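Local structure of beta-galactosidase (Bacillus circulans subsp. alkalophilus, 3TTY) at residues Y93-R98 with P116-Y121; W409-S414 with A458-M463; A400-W405 with I444-D449; P7-G12 with Q384-T389. The protein hydrolyses terminal beta-D-galactose residues from beta-galactosides, working as a trimeric glycoside hydrolase whose TIM-barrel domain holds the galactose pocket. All blocks are in the same frame, centred on the assembly; numbering follows the deposited sequence.

Contact 1: Y93-R98 with P116-Y121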
loop_
_atom_site.group_PDB
_atom_site.type_symbol
_atom_site.label_atom_id
_atom_site.label_comp_id
_atom_site.label_asym_id
_atom_site.label_seq_id
_atom_site.Cartn_x
_atom_site.Cartn_y
_atom_site.Cartn_z
ATOM N N TYR A 93 -2.409 -34.542 3.955
ATOM C CA TYR A 93 -3.754 -34.270 3.418
ATOM C C TYR A 93 -3.953 -32.786 3.111
ATOM O O TYR A 93 -4.663 -32.073 3.834
ATOM C CB TYR A 93 -4.854 -34.798 4.362
ATOM C CG TYR A 93 -4.713 -36.280 4.653
ATOM C CD1 TYR A 93 -5.307 -37.236 3.831
ATOM C CD2 TYR A 93 -3.963 -36.721 5.737
ATOM C CE1 TYR A 93 -5.155 -38.595 4.089
ATOM C CE2 TYR A 93 -3.806 -38.061 6.001
ATOM C CZ TYR A 93 -4.396 -38.994 5.183
ATOM O OH TYR A 93 -4.226 -40.320 5.474
ATOM N N PRO A 94 -3.334 -32.323 2.019
ATOM C CA PRO A 94 -3.364 -30.913 1.622
ATOM C C PRO A 94 -4.790 -30.358 1.425
ATOM O O PRO A 94 -4.940 -29.134 1.436
ATOM C CB PRO A 94 -2.573 -30.880 0.295
ATOM C CG PRO A 94 -1.876 -32.173 0.193
ATOM C CD PRO A 94 -2.667 -33.173 1.020
ATOM N N ASP A 95 -5.809 -31.210 1.268
ATOM C CA ASP A 95 -7.198 -30.717 1.161
ATOM C C ASP A 95 -7.599 -29.973 2.433
ATOM O O ASP A 95 -8.594 -29.269 2.488
ATOM C CB ASP A 95 -8.190 -31.866 0.884
ATOM C CG ASP A 95 -8.377 -32.787 2.084
ATOM O OD1 ASP A 95 -7.602 -33.755 2.219
ATOM O OD2 ASP A 95 -9.297 -32.541 2.890
ATOM N N VAL A 96 -6.792 -30.121 3.462
ATOM C CA VAL A 96 -7.044 -29.452 4.725
ATOM C C VAL A 96 -6.654 -27.970 4.646
ATOM O O VAL A 96 -7.148 -27.139 5.402
ATOM C CB VAL A 96 -6.306 -30.210 5.840
ATOM C CG1 VAL A 96 -5.325 -29.314 6.583
ATOM C CG2 VAL A 96 -7.310 -30.901 6.750
ATOM N N LEU A 97 -5.820 -27.638 3.664
ATOM C CA LEU A 97 -5.252 -26.300 3.550
ATOM C C LEU A 97 -6.080 -25.385 2.645
ATOM O O LEU A 97 -6.632 -25.820 1.622
ATOM C CB LEU A 97 -3.829 -26.392 3.019
ATOM C CG LEU A 97 -2.798 -27.124 3.881
ATOM C CD1 LEU A 97 -1.560 -27.448 3.055
ATOM C CD2 LEU A 97 -2.424 -26.319 5.129
ATOM N N ARG A 98 -6.139 -24.106 3.006
ATOM C CA ARG A 98 -6.943 -23.148 2.256
ATOM C C ARG A 98 -6.242 -22.632 1.000
ATOM O O ARG A 98 -5.022 -22.763 0.848
ATOM C CB ARG A 98 -7.354 -21.970 3.144
ATOM C CG ARG A 98 -8.425 -22.331 4.146
ATOM C CD ARG A 98 -8.841 -21.158 4.988
ATOM N NE ARG A 98 -9.769 -21.586 6.035
ATOM C CZ ARG A 98 -10.196 -20.800 7.021
ATOM N NH1 ARG A 98 -9.780 -19.537 7.110
ATOM N NH2 ARG A 98 -11.022 -21.282 7.935
ATOM N N PRO A 116 -13.043 -25.264 5.486
ATOM C CA PRO A 116 -14.265 -25.709 6.165
ATOM C C PRO A 116 -15.038 -26.712 5.312
ATOM O O PRO A 116 -15.965 -27.344 5.794
ATOM C CB PRO A 116 -15.063 -24.415 6.323
ATOM C CG PRO A 116 -14.639 -23.592 5.166
ATOM C CD PRO A 116 -13.184 -23.905 4.935
ATOM N N ASN A 117 -14.653 -26.857 4.053
ATOM C CA ASN A 117 -15.288 -27.836 3.191
ATOM C C ASN A 117 -14.385 -29.026 2.921
ATOM O O ASN A 117 -14.557 -29.733 1.935
ATOM C CB ASN A 117 -15.754 -27.189 1.886
ATOM C CG ASN A 117 -17.053 -26.438 2.061
ATOM O OD1 ASN A 117 -18.052 -27.014 2.499
ATOM N ND2 ASN A 117 -17.042 -25.139 1.770
ATOM N N SER A 118 -13.432 -29.247 3.823
ATOM C CA SER A 118 -12.433 -30.300 3.665
ATOM C C SER A 118 -12.885 -31.644 4.238
ATOM O O SER A 118 -13.243 -31.745 5.406
ATOM C CB SER A 118 -11.117 -29.865 4.309
ATOM O OG SER A 118 -10.282 -30.975 4.576
ATOM N N PRO A 119 -12.860 -32.696 3.407
ATOM C CA PRO A 119 -13.272 -34.008 3.912
ATOM C C PRO A 119 -12.327 -34.511 5.006
ATOM O O PRO A 119 -12.756 -35.159 5.963
ATOM C CB PRO A 119 -13.189 -34.917 2.671
ATOM C CG PRO A 119 -13.129 -33.990 1.498
ATOM C CD PRO A 119 -12.494 -32.724 1.979
ATOM N N THR A 120 -11.043 -34.228 4.868
ATOM C CA THR A 120 -10.093 -34.671 5.880
ATOM C C THR A 120 -10.320 -33.965 7.208
ATOM O O THR A 120 -10.449 -34.607 8.244
ATOM C CB THR A 120 -8.657 -34.489 5.423
ATOM O OG1 THR A 120 -8.424 -35.363 4.317
ATOM C CG2 THR A 120 -7.692 -34.814 6.562
ATOM N N TYR A 121 -10.403 -32.644 7.165
ATOM C CA TYR A 121 -10.630 -31.858 8.368
ATOM C C TYR A 121 -11.924 -32.252 9.091
ATOM O O TYR A 121 -11.949 -32.388 10.313
ATOM C CB TYR A 121 -10.655 -30.371 8.027
ATOM C CG TYR A 121 -10.983 -29.499 9.211
ATOM C CD1 TYR A 121 -10.064 -29.303 10.222
ATOM C CD2 TYR A 121 -12.212 -28.867 9.314
ATOM C CE1 TYR A 121 -10.352 -28.503 11.303
ATOM C CE2 TYR A 121 -12.515 -28.071 10.403
ATOM C CZ TYR A 121 -11.584 -27.898 11.394
ATOM O OH TYR A 121 -11.873 -27.109 12.482
#
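The CA atoms of V96 and S118 are the nearest pair across the segments, 5.6 Å apart, where a 3-10 segment at 94-96 meets the N-terminal end of helix 119-135. The carboxylate of D95 does most of the work. With CG lodged between its own backbone N and carbonyl carbon (chi1 70°), it accepts three bonds. OD1 takes the hydroxyl of T120 on its syn lone pair (T120 OG1 to D95 OD1, 2.8 Å). OD2 receives T120 N on the syn side at 3.1 Å and, from the anti side and tilted out of the carboxylate plane, S118 OG at a short 2.5 Å. S118 is the N-cap: its OG, while donating to D95, accepts from Y121 N at 3.1 Å in a nearly straight bond (171°). The N-terminal helix end, to which T120 N belongs, would probably stabilise the negative charge of D95. Apolar groups flank this cluster, V96 CG2 against Y121 CB (3.6 Å) and Y93 CB against T120 CG2 (3.6 Å). V96 and T120 rest on M89 of helix 87-92, whereas R98, held by the carbonyls of G152 and S114, and P116, close to the bound zinc, pack on L229 of helix 215-243.

Contact 2: W409-S414 with A458-M463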
loop_
_atom_site.group_PDB
_atom_site.type_symbol
_atom_site.label_atom_id
_atom_site.label_comp_id
_atom_site.label_asym_id
_atom_site.label_seq_id
_atom_site.Cartn_x
_atom_site.Cartn_y
_atom_site.Cartn_z
ATOM N N TRP A 409 -22.224 -6.564 4.677
ATOM C CA TRP A 409 -21.556 -7.097 3.494
ATOM C C TRP A 409 -21.969 -6.377 2.209
ATOM O O TRP A 409 -21.116 -5.981 1.401
ATOM C CB TRP A 409 -21.851 -8.584 3.344
ATOM C CG TRP A 409 -21.259 -9.439 4.424
ATOM C CD1 TRP A 409 -20.191 -9.136 5.223
ATOM C CD2 TRP A 409 -21.711 -10.738 4.829
ATOM N NE1 TRP A 409 -19.952 -10.172 6.093
ATOM C CE2 TRP A 409 -20.867 -11.167 5.871
ATOM C CE3 TRP A 409 -22.747 -11.577 4.409
ATOM C CZ2 TRP A 409 -21.016 -12.407 6.491
ATOM C CZ3 TRP A 409 -22.905 -12.792 5.026
ATOM C CH2 TRP A 409 -22.038 -13.206 6.057
ATOM N N ALA A 410 -23.273 -6.218 2.009
ATOM C CA ALA A 410 -23.757 -5.512 0.820
ATOM C C ALA A 410 -23.250 -4.060 0.768
ATOM O O ALA A 410 -22.765 -3.598 -0.275
ATOM C CB ALA A 410 -25.272 -5.565 0.735
ATOM N N LEU A 411 -23.334 -3.354 1.895
ATOM C CA LEU A 411 -22.803 -1.992 1.963
ATOM C C LEU A 411 -21.320 -1.953 1.650
ATOM O O LEU A 411 -20.863 -1.110 0.894
ATOM C CB LEU A 411 -23.037 -1.378 3.341
ATOM C CG LEU A 411 -24.402 -0.751 3.590
ATOM C CD1 LEU A 411 -24.465 -0.220 5.004
ATOM C CD2 LEU A 411 -24.669 0.357 2.572
ATOM N N GLU A 412 -20.556 -2.870 2.224
ATOM C CA GLU A 412 -19.110 -2.808 2.046
ATOM C C GLU A 412 -18.658 -3.265 0.661
ATOM O O GLU A 412 -17.562 -2.923 0.222
ATOM C CB GLU A 412 -18.390 -3.582 3.152
ATOM C CG GLU A 412 -18.584 -2.950 4.531
ATOM C CD GLU A 412 -17.828 -3.666 5.643
ATOM O OE1 GLU A 412 -17.157 -4.688 5.363
ATOM O OE2 GLU A 412 -17.924 -3.205 6.805
ATOM N N LEU A 413 -19.496 -4.037 -0.021
ATOM C CA LEU A 413 -19.172 -4.517 -1.367
ATOM C C LEU A 413 -19.674 -3.562 -2.439
ATOM O O LEU A 413 -19.273 -3.648 -3.598
ATOM C CB LEU A 413 -19.778 -5.901 -1.601
ATOM C CG LEU A 413 -19.105 -7.043 -0.856
ATOM C CD1 LEU A 413 -20.058 -8.228 -0.666
ATOM C CD2 LEU A 413 -17.874 -7.443 -1.630
ATOM N N SER A 414 -20.571 -2.667 -2.045
ATOM C CA SER A 414 -21.190 -1.736 -2.969
ATOM C C SER A 414 -20.164 -0.860 -3.681
ATOM O O SER A 414 -19.207 -0.367 -3.072
ATOM C CB SER A 414 -22.191 -0.851 -2.222
ATOM O OG SER A 414 -22.920 -0.033 -3.129
ATOM N N ALA A 458 -32.361 2.290 13.306
ATOM C CA ALA A 458 -31.720 1.475 12.270
ATOM C C ALA A 458 -30.880 2.347 11.344
ATOM O O ALA A 458 -31.351 2.788 10.295
ATOM C CB ALA A 458 -32.769 0.708 11.469
ATOM N N PRO A 459 -29.628 2.610 11.742
ATOM C CA PRO A 459 -28.717 3.412 10.924
ATOM C C PRO A 459 -28.386 2.689 9.617
ATOM O O PRO A 459 -27.967 1.536 9.645
ATOM C CB PRO A 459 -27.468 3.524 11.808
ATOM C CG PRO A 459 -27.962 3.266 13.210
ATOM C CD PRO A 459 -29.031 2.235 13.035
ATOM N N VAL A 460 -28.604 3.363 8.494
ATOM C CA VAL A 460 -28.258 2.850 7.172
ATOM C C VAL A 460 -28.750 1.424 6.948
ATOM O O VAL A 460 -27.953 0.518 6.701
ATOM C CB VAL A 460 -26.740 2.903 6.940
ATOM C CG1 VAL A 460 -26.430 2.846 5.466
ATOM C CG2 VAL A 460 -26.159 4.173 7.541
ATOM N N MET A 461 -30.066 1.232 7.056
ATOM C CA MET A 461 -30.687 -0.051 6.766
ATOM C C MET A 461 -30.841 -0.127 5.254
ATOM O O MET A 461 -31.952 -0.084 4.707
ATOM C CB MET A 461 -32.036 -0.185 7.485
ATOM C CG MET A 461 -32.584 -1.620 7.562
ATOM S SD MET A 461 -31.373 -2.830 8.158
ATOM C CE MET A 461 -31.053 -2.193 9.812
ATOM N N TYR A 462 -29.688 -0.201 4.600
ATOM C CA TYR A 462 -29.552 -0.315 3.162
ATOM C C TYR A 462 -30.286 -1.536 2.621
ATOM O O TYR A 462 -31.097 -1.421 1.700
ATOM C CB TYR A 462 -28.061 -0.379 2.832
ATOM C CG TYR A 462 -27.696 -0.752 1.413
ATOM C CD1 TYR A 462 -27.799 0.173 0.369
ATOM C CD2 TYR A 462 -27.191 -2.016 1.121
ATOM C CE1 TYR A 462 -27.435 -0.175 -0.931
ATOM C CE2 TYR A 462 -26.824 -2.363 -0.160
ATOM C CZ TYR A 462 -26.947 -1.448 -1.184
ATOM O OH TYR A 462 -26.566 -1.820 -2.459
ATOM N N MET A 463 -30.023 -2.701 3.208
ATOM C CA MET A 463 -30.755 -3.908 2.837
ATOM C C MET A 463 -31.998 -4.134 3.707
ATOM O O MET A 463 -31.916 -4.194 4.938
ATOM C CB MET A 463 -29.856 -5.147 2.886
ATOM C CG MET A 463 -30.635 -6.482 2.751
ATOM S SD MET A 463 -29.539 -7.912 2.930
ATOM C CE MET A 463 -28.388 -7.539 1.616
#
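L411 presses a methyl group onto the face of the Y462 ring, CD2 lying just 3.4 Å from Y462 CG, and the two side chains slide past each other in opposite directions. The same ring is met in its plane by A410, whose CB stands 3.7 Å from Y462 CE2, so that consecutive helix residues hold it over one face and at its edge. Y462 reaches this place with CG anti to its backbone N (chi1 169°). The other branch of L411 turns to V460, CD1 to CG1 3.7 Å. A410 also touches the end of M463, whose chain bends at its last torsion (chi3 -57°) and sets CE 3.8 Å from A410 CB. All this joins helix 405-413 to the loop that follows strand 455-458, a parallel strand in the mixed sheet of the trimerisation domain, whose family is grouped with the class I glutamine amidotransferase-like domains. The loop is sharply kinked: V460 has left-handed backbone torsions, M461 centres an inverse gamma turn, and V460 O is held by N407 ND2 from the first turn of the helix. F487 stacks on the Y462 ring. The phenol oxygen of Y462 is bonded to D495 OD1 and, across the trimer interface, to the hydroxyl of Y357 of the second subunit, which falls in sequence between E355 and H358 of the galactose pocket.

Contact 3: A400-W405 with I444-D449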
loop_
_atom_site.group_PDB
_atom_site.type_symbol
_atom_site.label_atom_id
_atom_site.label_comp_id
_atom_site.label_asym_id
_atom_site.label_seq_id
_atom_site.Cartn_x
_atom_site.Cartn_y
_atom_site.Cartn_z
ATOM N N ALA A 400 -33.652 0.286 21.275
ATOM C CA ALA A 400 -32.886 -0.725 20.544
ATOM C C ALA A 400 -32.192 -0.122 19.329
ATOM O O ALA A 400 -32.713 0.805 18.707
ATOM C CB ALA A 400 -33.772 -1.864 20.117
ATOM N N VAL A 401 -31.016 -0.651 19.005
ATOM C CA VAL A 401 -30.321 -0.286 17.780
ATOM C C VAL A 401 -29.891 -1.529 16.993
ATOM O O VAL A 401 -29.245 -2.449 17.518
ATOM C CB VAL A 401 -29.140 0.675 18.026
ATOM C CG1 VAL A 401 -28.517 0.410 19.365
ATOM C CG2 VAL A 401 -28.125 0.578 16.896
ATOM N N MET A 402 -30.290 -1.533 15.729
ATOM C CA MET A 402 -30.185 -2.689 14.865
ATOM C C MET A 402 -28.851 -2.706 14.154
ATOM O O MET A 402 -28.317 -1.663 13.779
ATOM C CB MET A 402 -31.297 -2.657 13.813
ATOM C CG MET A 402 -32.672 -3.012 14.324
ATOM S SD MET A 402 -33.918 -2.777 13.046
ATOM C CE MET A 402 -35.313 -3.614 13.788
ATOM N N TYR A 403 -28.336 -3.913 13.969
ATOM C CA TYR A 403 -27.099 -4.152 13.258
ATOM C C TYR A 403 -27.315 -5.470 12.517
ATOM O O TYR A 403 -27.955 -6.380 13.039
ATOM C CB TYR A 403 -25.921 -4.272 14.251
ATOM C CG TYR A 403 -24.682 -4.852 13.615
ATOM C CD1 TYR A 403 -23.899 -4.090 12.749
ATOM C CD2 TYR A 403 -24.310 -6.168 13.846
ATOM C CE1 TYR A 403 -22.780 -4.619 12.143
ATOM C CE2 TYR A 403 -23.182 -6.708 13.243
ATOM C CZ TYR A 403 -22.426 -5.925 12.391
ATOM O OH TYR A 403 -21.314 -6.449 11.785
ATOM N N ASP A 404 -26.789 -5.584 11.309
ATOM C CA ASP A 404 -26.981 -6.802 10.530
ATOM C C ASP A 404 -25.773 -7.085 9.665
ATOM O O ASP A 404 -25.301 -6.188 8.968
ATOM C CB ASP A 404 -28.211 -6.672 9.629
ATOM C CG ASP A 404 -28.513 -7.956 8.874
ATOM O OD1 ASP A 404 -28.187 -8.035 7.680
ATOM O OD2 ASP A 404 -29.055 -8.896 9.483
ATOM N N TRP A 405 -25.295 -8.328 9.669
ATOM C CA TRP A 405 -24.077 -8.662 8.919
ATOM C C TRP A 405 -24.269 -8.663 7.405
ATOM O O TRP A 405 -23.333 -8.326 6.660
ATOM C CB TRP A 405 -23.467 -10.007 9.369
ATOM C CG TRP A 405 -22.445 -9.886 10.452
ATOM C CD1 TRP A 405 -21.094 -9.765 10.299
ATOM C CD2 TRP A 405 -22.691 -9.880 11.868
ATOM N NE1 TRP A 405 -20.478 -9.686 11.536
ATOM C CE2 TRP A 405 -21.436 -9.760 12.513
ATOM C CE3 TRP A 405 -23.847 -9.984 12.654
ATOM C CZ2 TRP A 405 -21.307 -9.722 13.906
ATOM C CZ3 TRP A 405 -23.715 -9.951 14.042
ATOM C CH2 TRP A 405 -22.457 -9.817 14.652
ATOM N N ILE A 444 -29.599 -5.077 18.578
ATOM C CA ILE A 444 -30.495 -6.169 18.196
ATOM C C ILE A 444 -30.391 -6.528 16.721
ATOM O O ILE A 444 -29.912 -5.734 15.919
ATOM C CB ILE A 444 -31.973 -5.830 18.503
ATOM C CG1 ILE A 444 -32.437 -4.626 17.671
ATOM C CG2 ILE A 444 -32.172 -5.582 19.998
ATOM C CD1 ILE A 444 -33.958 -4.505 17.574
ATOM N N SER A 445 -30.827 -7.736 16.371
ATOM C CA SER A 445 -30.929 -8.124 14.971
ATOM C C SER A 445 -32.140 -7.434 14.319
ATOM O O SER A 445 -33.043 -6.929 15.008
ATOM C CB SER A 445 -31.055 -9.638 14.833
ATOM O OG SER A 445 -32.413 -10.046 14.917
ATOM N N VAL A 446 -32.148 -7.404 12.992
ATOM C CA VAL A 446 -33.282 -6.879 12.268
ATOM C C VAL A 446 -34.517 -7.750 12.481
ATOM O O VAL A 446 -35.618 -7.344 12.112
ATOM C CB VAL A 446 -32.993 -6.758 10.751
ATOM C CG1 VAL A 446 -31.931 -5.719 10.495
ATOM C CG2 VAL A 446 -32.602 -8.117 10.156
ATOM N N GLU A 447 -34.332 -8.934 13.074
ATOM C CA GLU A 447 -35.413 -9.903 13.280
ATOM C C GLU A 447 -35.960 -9.952 14.701
ATOM O O GLU A 447 -36.889 -10.706 14.979
ATOM C CB GLU A 447 -34.944 -11.308 12.922
ATOM C CG GLU A 447 -34.695 -11.504 11.460
ATOM C CD GLU A 447 -33.766 -12.661 11.179
ATOM O OE1 GLU A 447 -32.922 -12.528 10.250
ATOM O OE2 GLU A 447 -33.884 -13.697 11.886
ATOM N N GLU A 448 -35.369 -9.186 15.605
ATOM C CA GLU A 448 -35.764 -9.227 17.008
ATOM C C GLU A 448 -37.233 -8.812 17.198
ATOM O O GLU A 448 -37.743 -7.954 16.483
ATOM C CB GLU A 448 -34.849 -8.312 17.834
ATOM C CG GLU A 448 -35.078 -8.398 19.332
ATOM C CD GLU A 448 -34.885 -9.804 19.856
ATOM O OE1 GLU A 448 -33.773 -10.346 19.703
ATOM O OE2 GLU A 448 -35.851 -10.378 20.408
ATOM N N ASP A 449 -37.902 -9.437 18.161
ATOM C CA ASP A 449 -39.239 -9.028 18.567
ATOM C C ASP A 449 -39.187 -7.571 19.038
ATOM O O ASP A 449 -38.513 -7.252 20.007
ATOM C CB ASP A 449 -39.742 -9.947 19.687
ATOM C CG ASP A 449 -40.927 -9.360 20.444
ATOM O OD1 ASP A 449 -41.741 -8.628 19.835
ATOM O OD2 ASP A 449 -41.037 -9.632 21.662
HETATM O O HOH W 1 -29.674 -8.514 12.020
#
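I444 carries CG1 between its backbone N and carbonyl carbon (chi1 63°) and M402 swings CG beside its backbone N (chi1 -75°), which brings M402 CG to 3.7 Å from I444 CG1. The two residues form a parallel beta bridge between strands 399-402 and 441-444, neighbours in the mixed sheet of the trimerisation domain, linked in a beta-alpha-beta crossover through helices 405-413 and 423-435. I444 N donates to V401 O (2.9 Å) and I444 O accepts from Y403 N (3.1 Å); the same carbonyl is approached by M402 CA in a CA-H...O contact. Farther out, I444 CD1 rests 3.7 Å from A400 CB, on the face it shares with M402. An alanine at I444 would keep the backbone bridge but would probably open a gap beside A400 CB and M402 CG. Past the bridge the chains diverge. S445 OG accepts from E447 N in an ST turn, at the start of a type I turn running from S445 to E448. D404, the N-cap of helix 405-413, binds N407 N through OD1, while OD2 pairs with K465 and touches the V446 methyl CG2. A water fills the fork between the chains: it accepts from V446 N at 2.9 Å and donates to Y403 O at 2.9 Å and to D404 OD2 at 2.6 Å.

Contact 4: P7-G12 with Q384-T389; sequences PKIWYG and QQLGDT
K8 lies against the end of helix 371-386, its side chain running beside that of Q384 and pointing the same way. K8 CB sits 3.7 Å from G387 O, the carbonyl oxygen that K8 CA also meets in a CA-H...O contact. A bend at chi3 (-64°) sets K8 CE over the last helical turn, 3.9 Å from Q384 CA and close to Q384 CG. A second bend, at chi4 (-74°), turns NZ at the tip back to donate to I9 O at 3.0 Å, from above the carbonyl plane; NZ also forms a salt bridge with D38. An alanine in place of K8 would strip CE from Q384 and would probably leave D38 without its cationic mate. Nearby, P7 O abuts D388 CB at 3.3 Å, and I9 CD1 and L386 CD1 meet loosely in the buried part of the contact. A water ties the backbones together, accepting from I9 N at 3.0 Å and donating to G387 O at 2.7 Å. G387, with positive phi (51°), leads the chain out of the helix through a type II' turn from L386 to T389, in which both OG1 and N of T389 donate to L386 O. Thus the chain entering the first barrel strand, 10-14, is packed against the helix that comes after the eighth, 339-344, as at the closure of a TIM barrel.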
loop_
_atom_site.group_PDB
_atom_site.type_symbol
_atom_site.label_atom_id
_atom_site.label_comp_id
_atom_site.label_asym_id
_atom_site.label_seq_id
_atom_site.Cartn_x
_atom_site.Cartn_y
_atom_site.Cartn_z
ATOM N N PRO A 7 -21.551 -21.352 40.473
ATOM C CA PRO A 7 -22.494 -20.246 40.675
ATOM C C PRO A 7 -21.852 -18.908 41.033
ATOM O O PRO A 7 -22.239 -18.273 42.006
ATOM C CB PRO A 7 -23.357 -20.750 41.831
ATOM C CG PRO A 7 -22.381 -21.536 42.684
ATOM C CD PRO A 7 -21.320 -22.098 41.726
ATOM N N LYS A 8 -20.887 -18.480 40.233
ATOM C CA LYS A 8 -20.300 -17.153 40.372
ATOM C C LYS A 8 -19.864 -16.673 38.998
ATOM O O LYS A 8 -20.023 -17.377 38.006
ATOM C CB LYS A 8 -19.102 -17.159 41.351
ATOM C CG LYS A 8 -18.034 -18.232 41.067
ATOM C CD LYS A 8 -16.889 -18.201 42.079
ATOM C CE LYS A 8 -16.088 -16.878 42.014
ATOM N NZ LYS A 8 -15.198 -16.793 40.814
ATOM N N ILE A 9 -19.323 -15.465 38.942
ATOM C CA ILE A 9 -18.673 -14.983 37.734
ATOM C C ILE A 9 -17.343 -15.715 37.617
ATOM O O ILE A 9 -16.423 -15.458 38.388
ATOM C CB ILE A 9 -18.451 -13.468 37.812
ATOM C CG1 ILE A 9 -19.812 -12.759 37.871
ATOM C CG2 ILE A 9 -17.630 -12.986 36.625
ATOM C CD1 ILE A 9 -19.746 -11.320 38.258
ATOM N N TRP A 10 -17.257 -16.656 36.681
ATOM C CA TRP A 10 -16.023 -17.423 36.491
ATOM C C TRP A 10 -14.804 -16.509 36.326
ATOM O O TRP A 10 -14.892 -15.419 35.755
ATOM C CB TRP A 10 -16.129 -18.349 35.271
ATOM C CG TRP A 10 -17.349 -19.228 35.274
ATOM C CD1 TRP A 10 -18.320 -19.286 36.227
ATOM C CD2 TRP A 10 -17.722 -20.169 34.266
ATOM N NE1 TRP A 10 -19.276 -20.202 35.878
ATOM C CE2 TRP A 10 -18.932 -20.762 34.680
ATOM C CE3 TRP A 10 -17.148 -20.572 33.060
ATOM C CZ2 TRP A 10 -19.579 -21.739 33.927
ATOM C CZ3 TRP A 10 -17.793 -21.536 32.312
ATOM C CH2 TRP A 10 -18.997 -22.112 32.750
ATOM N N TYR A 11 -13.661 -16.969 36.813
ATOM C CA TYR A 11 -12.445 -16.172 36.748
ATOM C C TYR A 11 -11.239 -17.055 36.446
ATOM O O TYR A 11 -10.911 -17.961 37.219
ATOM C CB TYR A 11 -12.245 -15.423 38.066
ATOM C CG TYR A 11 -11.246 -14.307 37.970
ATOM C CD1 TYR A 11 -11.408 -13.283 37.039
ATOM C CD2 TYR A 11 -10.139 -14.271 38.814
ATOM C CE1 TYR A 11 -10.496 -12.258 36.950
ATOM C CE2 TYR A 11 -9.223 -13.257 38.734
ATOM C CZ TYR A 11 -9.398 -12.247 37.807
ATOM O OH TYR A 11 -8.472 -11.227 37.738
ATOM N N GLY A 12 -10.576 -16.792 35.326
ATOM C CA GLY A 12 -9.508 -17.660 34.852
ATOM C C GLY A 12 -9.264 -17.407 33.377
ATOM O O GLY A 12 -9.311 -16.259 32.938
ATOM N N GLN A 384 -15.052 -13.316 43.853
ATOM C CA GLN A 384 -15.427 -14.293 44.872
ATOM C C GLN A 384 -16.498 -13.724 45.798
ATOM O O GLN A 384 -17.480 -14.395 46.102
ATOM C CB GLN A 384 -14.209 -14.742 45.670
ATOM C CG GLN A 384 -13.424 -15.837 44.981
ATOM C CD GLN A 384 -12.068 -16.036 45.600
ATOM O OE1 GLN A 384 -11.580 -15.171 46.321
ATOM N NE2 GLN A 384 -11.438 -17.177 45.314
ATOM N N GLN A 385 -16.309 -12.474 46.214
ATOM C CA GLN A 385 -17.229 -11.818 47.131
ATOM C C GLN A 385 -18.603 -11.560 46.501
ATOM O O GLN A 385 -19.609 -11.515 47.207
ATOM C CB GLN A 385 -16.623 -10.509 47.642
ATOM C CG GLN A 385 -15.342 -10.710 48.448
ATOM C CD GLN A 385 -14.598 -9.405 48.738
ATOM O OE1 GLN A 385 -13.703 -9.371 49.588
ATOM N NE2 GLN A 385 -14.961 -8.330 48.027
ATOM N N LEU A 386 -18.650 -11.392 45.182
ATOM C CA LEU A 386 -19.928 -11.152 44.511
ATOM C C LEU A 386 -20.788 -12.403 44.472
ATOM O O LEU A 386 -22.012 -12.319 44.459
ATOM C CB LEU A 386 -19.728 -10.604 43.095
ATOM C CG LEU A 386 -19.201 -9.173 42.974
ATOM C CD1 LEU A 386 -18.956 -8.836 41.525
ATOM C CD2 LEU A 386 -20.168 -8.173 43.605
ATOM N N GLY A 387 -20.148 -13.567 44.463
ATOM C CA GLY A 387 -20.877 -14.821 44.373
ATOM C C GLY A 387 -21.859 -14.801 43.213
ATOM O O GLY A 387 -21.495 -14.402 42.108
ATOM N N ASP A 388 -23.105 -15.198 43.463
ATOM C CA ASP A 388 -24.072 -15.384 42.382
ATOM C C ASP A 388 -24.924 -14.157 42.098
ATOM O O ASP A 388 -25.821 -14.212 41.260
ATOM C CB ASP A 388 -24.992 -16.580 42.670
ATOM C CG ASP A 388 -25.939 -16.335 43.851
ATOM O OD1 ASP A 388 -26.550 -17.314 44.331
ATOM O OD2 ASP A 388 -26.072 -15.177 44.303
ATOM N N THR A 389 -24.639 -13.060 42.793
ATOM C CA THR A 389 -25.521 -11.896 42.820
ATOM C C THR A 389 -26.036 -11.428 41.449
ATOM O O THR A 389 -27.223 -11.195 41.275
ATOM C CB THR A 389 -24.845 -10.697 43.528
ATOM O OG1 THR A 389 -24.366 -11.101 44.819
ATOM C CG2 THR A 389 -25.834 -9.543 43.707
HETATM O O HOH W 2 -19.105 -13.507 41.160
#

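From the N terminus, contact 4 opens first, at 7-12, and closes only at 384-389, spanning all eight strands of the TIM barrel. Contact 1 falls within that span, closing a short loop, without helix or strand, that carries the zinc ligand C115, about 41 Å from contact 4 between centres. Once the barrel is complete, contacts 3 and 2 follow in the trimerisation domain and cross: 400-405, 409-414, 444-449 and 458-463 alternate along the chain. They also touch, M461 CE lying 3.7 Å from V446 CG1, so the sheet edge, helix 405-413 and the loop after strand 455-458 pack together. Contacts 2 and 4 lie on opposite sides of the chain's centre.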